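Local coordinates for CELL division inhibitor (Pyrococcus furiosus, PDB 1G3Q), which probably binds and hydrolyses ATP as a MinD-type P-loop ATPase linked to placement of the cell-division apparatus, and is seen here with ADP and magnesium, at residues A[1-6]-A[164-169]; A[72-77]-A[83-88]; A[137-142]-A[189-194]. All coordinates share one frame; numbering follows the deposited sequence.

Contact 1. Residues A[1-6]-A[164-169]; sequences MGRIIS and AILGFV
Leu166 reaches back over the intervening strand and sets CD1 against Ile5 and CD2 against Arg3, with CD1 also lying near the guanidinium. The tightly packed part is purely apolar. Leu166 CD1 settles into the fork of the isoleucine, 3.9 Å from Ile5 CD1 and 3.9 Å from Ile5 CG2, with the two side chains crossing at about a right angle. The fork is open to it because Ile5 holds CG2 anti to the backbone N and CG1 beside that N (chi1 -52°), which leaves both branch ends able to touch the same methyl.

On the Arg3 side the distance is no longer, but a single methyl meets a polar group instead of two methyls. Leu166 CD2 comes to the rim of the guanidinium, close to its plane, and stops 3.9 Å from Arg3 NH2. That nitrogen is already engaged: Arg3 NH2 makes a salt bridge with Glu136, and Arg3 NH1 bonds the carbonyl oxygen of Ile233. These bonds, with a further one on NE, probably hold the guanidinium's rotation, and a bend at chi3 (64°) helps bring it there. Arg3 and Ile5 are buried, while Leu166 keeps some exposure to solvent, and the whole contact covers only 106 Å².

The backbones themselves stay well apart, Ile5 CA and Leu166 CA being 8.9 Å from each other, since strand 136-141 runs between them. Leu194 touches Leu166 from the next strand over, continuing the apolar layer across the sheet. Strands 3-8, 136-141 and 164-173 are parallel neighbours in the central sheet of this P-loop NTPase fold, and strand 3-8 leads into the Walker A loop; the side chain of Lys16, which binds ADP, is about 11 Å from that of Ile5.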
# COMPACT_ATOMS: atom_id res chain seq x y z
N MET A 1 -9.22 -11.11 -11.37
CA MET A 1 -8.90 -9.77 -11.97
C MET A 1 -7.40 -9.62 -12.19
O MET A 1 -6.96 -9.21 -13.26
CB MET A 1 -9.42 -8.65 -11.06
CG MET A 1 -10.94 -8.60 -10.97
SD MET A 1 -11.58 -7.44 -9.74
CE MET A 1 -11.41 -5.86 -10.62
N GLY A 2 -6.62 -9.96 -11.16
CA GLY A 2 -5.18 -9.86 -11.27
C GLY A 2 -4.63 -8.45 -11.42
O GLY A 2 -3.69 -8.24 -12.20
N ARG A 3 -5.20 -7.49 -10.71
CA ARG A 3 -4.72 -6.11 -10.78
C ARG A 3 -3.63 -5.87 -9.74
O ARG A 3 -3.87 -5.99 -8.54
CB ARG A 3 -5.86 -5.12 -10.54
CG ARG A 3 -6.90 -5.07 -11.65
CD ARG A 3 -8.05 -4.14 -11.28
NE ARG A 3 -7.63 -2.75 -11.14
CZ ARG A 3 -8.41 -1.78 -10.67
NH1 ARG A 3 -9.66 -2.06 -10.31
NH2 ARG A 3 -7.96 -0.54 -10.57
N ILE A 4 -2.43 -5.54 -10.21
CA ILE A 4 -1.31 -5.29 -9.31
C ILE A 4 -1.14 -3.78 -9.14
O ILE A 4 -0.75 -3.08 -10.08
CB ILE A 4 -0.02 -5.93 -9.85
CG1 ILE A 4 -0.28 -7.40 -10.19
CG2 ILE A 4 1.09 -5.84 -8.79
CD1 ILE A 4 0.95 -8.17 -10.66
N ILE A 5 -1.43 -3.30 -7.94
CA ILE A 5 -1.36 -1.88 -7.65
C ILE A 5 -0.28 -1.51 -6.63
O ILE A 5 -0.27 -2.02 -5.51
CB ILE A 5 -2.71 -1.39 -7.10
CG1 ILE A 5 -3.85 -1.81 -8.05
CG2 ILE A 5 -2.68 0.12 -6.91
CD1 ILE A 5 -5.24 -1.43 -7.55
N SER A 6 0.62 -0.62 -7.03
CA SER A 6 1.68 -0.18 -6.14
C SER A 6 1.19 1.02 -5.33
O SER A 6 0.70 2.00 -5.90
CB SER A 6 2.93 0.22 -6.95
OG SER A 6 3.45 -0.89 -7.66
N ALA A 164 0.09 2.46 -15.03
CA ALA A 164 -1.12 3.25 -15.15
C ALA A 164 -1.33 3.95 -13.81
O ALA A 164 -1.47 3.29 -12.77
CB ALA A 164 -2.31 2.35 -15.46
N ILE A 165 -1.33 5.28 -13.82
CA ILE A 165 -1.51 6.04 -12.59
C ILE A 165 -3.00 6.24 -12.33
O ILE A 165 -3.66 7.05 -12.99
CB ILE A 165 -0.83 7.42 -12.68
CG1 ILE A 165 0.58 7.26 -13.27
CG2 ILE A 165 -0.76 8.04 -11.29
CD1 ILE A 165 1.49 6.30 -12.51
N LEU A 166 -3.52 5.50 -11.36
CA LEU A 166 -4.93 5.56 -11.00
C LEU A 166 -5.35 6.92 -10.47
O LEU A 166 -6.46 7.40 -10.74
CB LEU A 166 -5.24 4.50 -9.94
CG LEU A 166 -4.98 3.05 -10.32
CD1 LEU A 166 -5.25 2.15 -9.11
CD2 LEU A 166 -5.88 2.65 -11.48
N GLY A 167 -4.46 7.55 -9.71
CA GLY A 167 -4.75 8.84 -9.12
C GLY A 167 -4.06 8.92 -7.77
O GLY A 167 -3.11 8.17 -7.53
N PHE A 168 -4.54 9.79 -6.89
CA PHE A 168 -3.91 9.91 -5.58
C PHE A 168 -4.89 9.99 -4.42
O PHE A 168 -6.08 10.26 -4.59
CB PHE A 168 -2.98 11.13 -5.56
CG PHE A 168 -3.68 12.45 -5.41
CD1 PHE A 168 -3.68 13.12 -4.19
CD2 PHE A 168 -4.33 13.04 -6.49
CE1 PHE A 168 -4.30 14.36 -4.05
CE2 PHE A 168 -4.96 14.28 -6.37
CZ PHE A 168 -4.94 14.95 -5.14
N VAL A 169 -4.36 9.72 -3.23
CA VAL A 169 -5.13 9.77 -2.00
C VAL A 169 -4.54 10.88 -1.15
O VAL A 169 -3.33 10.94 -0.94
CB VAL A 169 -5.02 8.44 -1.21
CG1 VAL A 169 -5.74 8.57 0.14
CG2 VAL A 169 -5.62 7.30 -2.02

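Contact 2. Residues A[72-77]-A[83-88]; sequences AIYMTQ and VLPGAV
Tyr74 and Val83 face each other as a hydrogen-bonded antiparallel pair. Tyr74 N gives a nearly straight bond to Val83 O (2.9 Å, 172° at the hydrogen). The return bond, from Val83 N to Tyr74 O, is also 2.9 Å long.

Beside this pair the apolar groups close up. Val83 CG1 packs against Tyr74 CB and against Thr76 CG2, 3.8 Å from the latter, and Thr76 OG1 is occupied elsewhere, with Val81 O and Phe78 N. Past the pair, Ala72 O receives no N-H from the facing strand; instead Leu84 CA points a C-H at it, and Pro85 CD lies 3.2 Å from it. The alanine methyl is squeezed as well, Ala72 CB standing 3.4 Å from Leu84 CD1, closer than carbons normally come. Leu84 gets there because its CG is anti to the backbone N (chi1 174°), which brings CD1 up to Ala72.

Pro85 meets the tyrosine ring obliquely, its CD 3.9 Å from Tyr74 CD1 and its CG close to the same ring side. With an alanine in place of Pro85, CG and CD are gone, and the Tyr74 ring would probably lose that packing at CD1 and be freer to turn, though Pro55 and the bond from Tyr74 OH to Val57 N remain.

Farther out, helix 59-63 covers Ala72 and Leu84 through Val62 and Leu59. Leu84 also bonds by its backbone to Ala36 and Asp38 of parallel strand 34-38, so the short hairpin ends one side of the main sheet, with strand 74-75 outermost.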
# COMPACT_ATOMS: atom_id res chain seq x y z
N ALA A 72 5.20 -18.23 1.32
CA ALA A 72 5.25 -16.97 2.06
C ALA A 72 3.89 -16.29 2.02
O ALA A 72 3.75 -15.13 2.37
CB ALA A 72 6.33 -16.06 1.48
N ILE A 73 2.87 -17.04 1.59
CA ILE A 73 1.51 -16.51 1.53
C ILE A 73 0.73 -16.98 2.75
O ILE A 73 0.55 -18.18 2.97
CB ILE A 73 0.79 -16.95 0.24
CG1 ILE A 73 1.51 -16.35 -0.98
CG2 ILE A 73 -0.67 -16.53 0.28
CD1 ILE A 73 0.92 -16.76 -2.31
N TYR A 74 0.25 -16.02 3.55
CA TYR A 74 -0.49 -16.35 4.76
C TYR A 74 -1.92 -15.82 4.76
O TYR A 74 -2.24 -14.86 4.08
CB TYR A 74 0.21 -15.77 5.99
CG TYR A 74 1.52 -16.43 6.32
CD1 TYR A 74 2.66 -16.19 5.56
CD2 TYR A 74 1.62 -17.32 7.39
CE1 TYR A 74 3.87 -16.81 5.86
CE2 TYR A 74 2.82 -17.95 7.70
CZ TYR A 74 3.94 -17.69 6.93
OH TYR A 74 5.12 -18.31 7.24
N MET A 75 -2.76 -16.47 5.56
CA MET A 75 -4.14 -16.05 5.72
C MET A 75 -4.08 -14.90 6.72
O MET A 75 -3.06 -14.70 7.37
CB MET A 75 -4.96 -17.17 6.37
CG MET A 75 -4.59 -17.38 7.86
SD MET A 75 -5.60 -18.56 8.82
CE MET A 75 -6.91 -17.49 9.46
N THR A 76 -5.18 -14.15 6.82
CA THR A 76 -5.28 -13.09 7.80
C THR A 76 -6.66 -13.35 8.40
O THR A 76 -7.40 -14.19 7.89
CB THR A 76 -5.28 -11.68 7.18
OG1 THR A 76 -6.51 -11.46 6.48
CG2 THR A 76 -4.10 -11.51 6.22
N GLN A 77 -7.01 -12.63 9.46
CA GLN A 77 -8.31 -12.82 10.09
C GLN A 77 -9.42 -12.17 9.27
O GLN A 77 -10.59 -12.21 9.65
CB GLN A 77 -8.30 -12.22 11.49
CG GLN A 77 -8.25 -10.70 11.49
CD GLN A 77 -7.79 -10.14 12.82
OE1 GLN A 77 -6.60 -10.16 13.13
NE2 GLN A 77 -8.73 -9.65 13.61
N VAL A 83 -1.72 -12.23 3.03
CA VAL A 83 -0.56 -11.37 3.13
C VAL A 83 0.74 -12.08 2.78
O VAL A 83 0.90 -13.29 3.03
CB VAL A 83 -0.46 -10.75 4.56
CG1 VAL A 83 -0.33 -11.85 5.60
CG2 VAL A 83 0.73 -9.77 4.64
N LEU A 84 1.64 -11.33 2.16
CA LEU A 84 2.98 -11.79 1.78
C LEU A 84 3.80 -10.86 2.67
O LEU A 84 4.13 -9.74 2.28
CB LEU A 84 3.24 -11.51 0.29
CG LEU A 84 4.65 -11.78 -0.26
CD1 LEU A 84 5.15 -13.11 0.24
CD2 LEU A 84 4.63 -11.74 -1.78
N PRO A 85 4.10 -11.30 3.90
CA PRO A 85 4.86 -10.55 4.90
C PRO A 85 6.35 -10.36 4.68
O PRO A 85 6.98 -11.11 3.95
CB PRO A 85 4.58 -11.33 6.18
CG PRO A 85 4.64 -12.75 5.67
CD PRO A 85 3.85 -12.68 4.36
N GLY A 86 6.89 -9.33 5.32
CA GLY A 86 8.31 -9.06 5.23
C GLY A 86 8.95 -9.37 6.57
O GLY A 86 8.28 -9.30 7.61
N ALA A 87 10.22 -9.74 6.56
CA ALA A 87 10.93 -10.04 7.80
C ALA A 87 11.39 -8.71 8.38
O ALA A 87 11.53 -7.73 7.65
CB ALA A 87 12.13 -10.95 7.53
N VAL A 88 11.62 -8.67 9.69
CA VAL A 88 12.08 -7.44 10.33
C VAL A 88 13.57 -7.43 10.64
O VAL A 88 14.19 -6.37 10.71
CB VAL A 88 11.31 -7.15 11.65
CG1 VAL A 88 9.82 -6.98 11.37
CG2 VAL A 88 11.54 -8.28 12.63

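Contact 3. Residues A[137-142]-A[189-194]; sequences ALLVTN and MEVPLL
Leu139 and Met189 slide past each other in opposite directions until their ends meet, Leu139 CD1 lying 3.7 Å from Met189 CE. The methionine is folded rather than stretched out: it bends at both chi2 (-55°) and chi3 (-71°), which curls the terminal methyl back from the last turn of helix 182-189 onto the strand. The same leucine methyl also takes Val191, whose CG2 stands 4.0 Å from Leu139 CD1, the two side chains crossing at about a right angle. One branch of Leu139 thus serves both partners, while Phe168, on the strand in between, packs against Leu139 and Val191 alike.

Leu138, one residue earlier, works on the other face of the sheet. Its CG is anti to the backbone N (chi1 178°), and this carries the far end of the side chain nearer the edge strand than its first bond would suggest. There Leu138 CD1 and Leu194 CD1 come to 3.6 Å, a close methyl-to-methyl approach.

No polar group takes part between the segments, whose backbones are separated by strand 164-173. Glu190 leaves the helix with positive phi, and Val191 follows on the way to strand 193-198. Between the two segments the chain makes two successive beta-alpha-beta crossovers, through helix 145-160 to strand 164-173 and then through helix 182-189 to strand 193-198, as in other parallel alpha/beta folds.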
# COMPACT_ATOMS: atom_id res chain seq x y z
N ALA A 137 -0.55 2.37 -10.19
CA ALA A 137 -0.01 3.07 -9.04
C ALA A 137 -1.03 3.98 -8.38
O ALA A 137 -1.75 4.73 -9.04
CB ALA A 137 1.22 3.89 -9.46
N LEU A 138 -1.09 3.89 -7.05
CA LEU A 138 -1.99 4.73 -6.27
C LEU A 138 -1.08 5.62 -5.45
O LEU A 138 -0.41 5.16 -4.53
CB LEU A 138 -2.87 3.88 -5.35
CG LEU A 138 -3.82 4.67 -4.44
CD1 LEU A 138 -4.80 5.46 -5.29
CD2 LEU A 138 -4.57 3.72 -3.51
N LEU A 139 -1.04 6.90 -5.79
CA LEU A 139 -0.19 7.84 -5.09
C LEU A 139 -0.76 8.21 -3.73
O LEU A 139 -1.95 8.51 -3.60
CB LEU A 139 -0.00 9.12 -5.92
CG LEU A 139 0.31 8.95 -7.42
CD1 LEU A 139 0.58 10.32 -8.03
CD2 LEU A 139 1.51 8.04 -7.61
N VAL A 140 0.08 8.17 -2.71
CA VAL A 140 -0.33 8.53 -1.36
C VAL A 140 0.47 9.75 -0.93
O VAL A 140 1.70 9.75 -1.01
CB VAL A 140 -0.07 7.38 -0.36
CG1 VAL A 140 -0.47 7.81 1.04
CG2 VAL A 140 -0.86 6.14 -0.77
N THR A 141 -0.23 10.79 -0.50
CA THR A 141 0.44 12.02 -0.09
C THR A 141 -0.30 12.72 1.04
O THR A 141 -1.46 12.42 1.32
CB THR A 141 0.53 13.00 -1.28
OG1 THR A 141 1.25 14.18 -0.88
CG2 THR A 141 -0.87 13.40 -1.73
N ASN A 142 0.39 13.66 1.68
CA ASN A 142 -0.21 14.45 2.74
C ASN A 142 -0.44 15.85 2.17
O ASN A 142 0.06 16.16 1.09
CB ASN A 142 0.71 14.50 3.96
CG ASN A 142 0.96 13.12 4.56
OD1 ASN A 142 0.07 12.27 4.55
ND2 ASN A 142 2.16 12.91 5.09
N MET A 189 -1.37 18.03 -7.93
CA MET A 189 -0.99 16.67 -8.31
C MET A 189 -1.07 16.36 -9.80
O MET A 189 -0.25 15.60 -10.31
CB MET A 189 -1.84 15.66 -7.53
CG MET A 189 -1.54 15.62 -6.05
SD MET A 189 0.21 15.31 -5.74
CE MET A 189 0.34 13.59 -6.22
N GLU A 190 -2.05 16.93 -10.48
CA GLU A 190 -2.24 16.70 -11.91
C GLU A 190 -2.84 15.32 -12.21
O GLU A 190 -2.89 14.90 -13.36
CB GLU A 190 -0.92 16.86 -12.66
CG GLU A 190 -0.37 18.28 -12.64
CD GLU A 190 0.78 18.48 -13.62
OE1 GLU A 190 1.82 17.81 -13.47
OE2 GLU A 190 0.62 19.30 -14.54
N VAL A 191 -3.27 14.63 -11.16
CA VAL A 191 -3.90 13.32 -11.31
C VAL A 191 -5.18 13.33 -10.49
O VAL A 191 -5.30 14.08 -9.52
CB VAL A 191 -2.98 12.17 -10.83
CG1 VAL A 191 -1.78 12.05 -11.76
CG2 VAL A 191 -2.53 12.42 -9.40
N PRO A 192 -6.16 12.49 -10.87
CA PRO A 192 -7.45 12.41 -10.16
C PRO A 192 -7.36 12.16 -8.66
O PRO A 192 -6.63 11.27 -8.21
CB PRO A 192 -8.17 11.27 -10.88
CG PRO A 192 -7.59 11.32 -12.26
CD PRO A 192 -6.13 11.54 -11.99
N LEU A 193 -8.11 12.95 -7.89
CA LEU A 193 -8.16 12.78 -6.45
C LEU A 193 -9.16 11.66 -6.23
O LEU A 193 -10.36 11.84 -6.44
CB LEU A 193 -8.66 14.07 -5.78
CG LEU A 193 -8.96 13.99 -4.28
CD1 LEU A 193 -7.71 13.55 -3.52
CD2 LEU A 193 -9.43 15.34 -3.78
N LEU A 194 -8.68 10.50 -5.81
CA LEU A 194 -9.55 9.35 -5.60
C LEU A 194 -10.20 9.29 -4.23
O LEU A 194 -11.26 8.68 -4.06
CB LEU A 194 -8.78 8.05 -5.86
CG LEU A 194 -8.15 7.95 -7.25
CD1 LEU A 194 -7.51 6.59 -7.41
CD2 LEU A 194 -9.20 8.18 -8.32

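From the N terminus, strand 3-8 opens contact 1, which closes only when the chain returns as strand 164-173. Within that long excursion contact 2 opens and shuts as a local hairpin at one margin of the sheet, about 10 Å from contact 1 at the nearest atoms. Contact 3 starts on strand 136-141, before contact 1 has closed, and ends beyond it on edge strand 193-198, so the two cross. They also touch: Ser6 O with Leu138 N and Val169 N with Leu139 O are probable hydrogen bonds. Contacts 2 and 3 follow in series on opposite sides of the chain's centre.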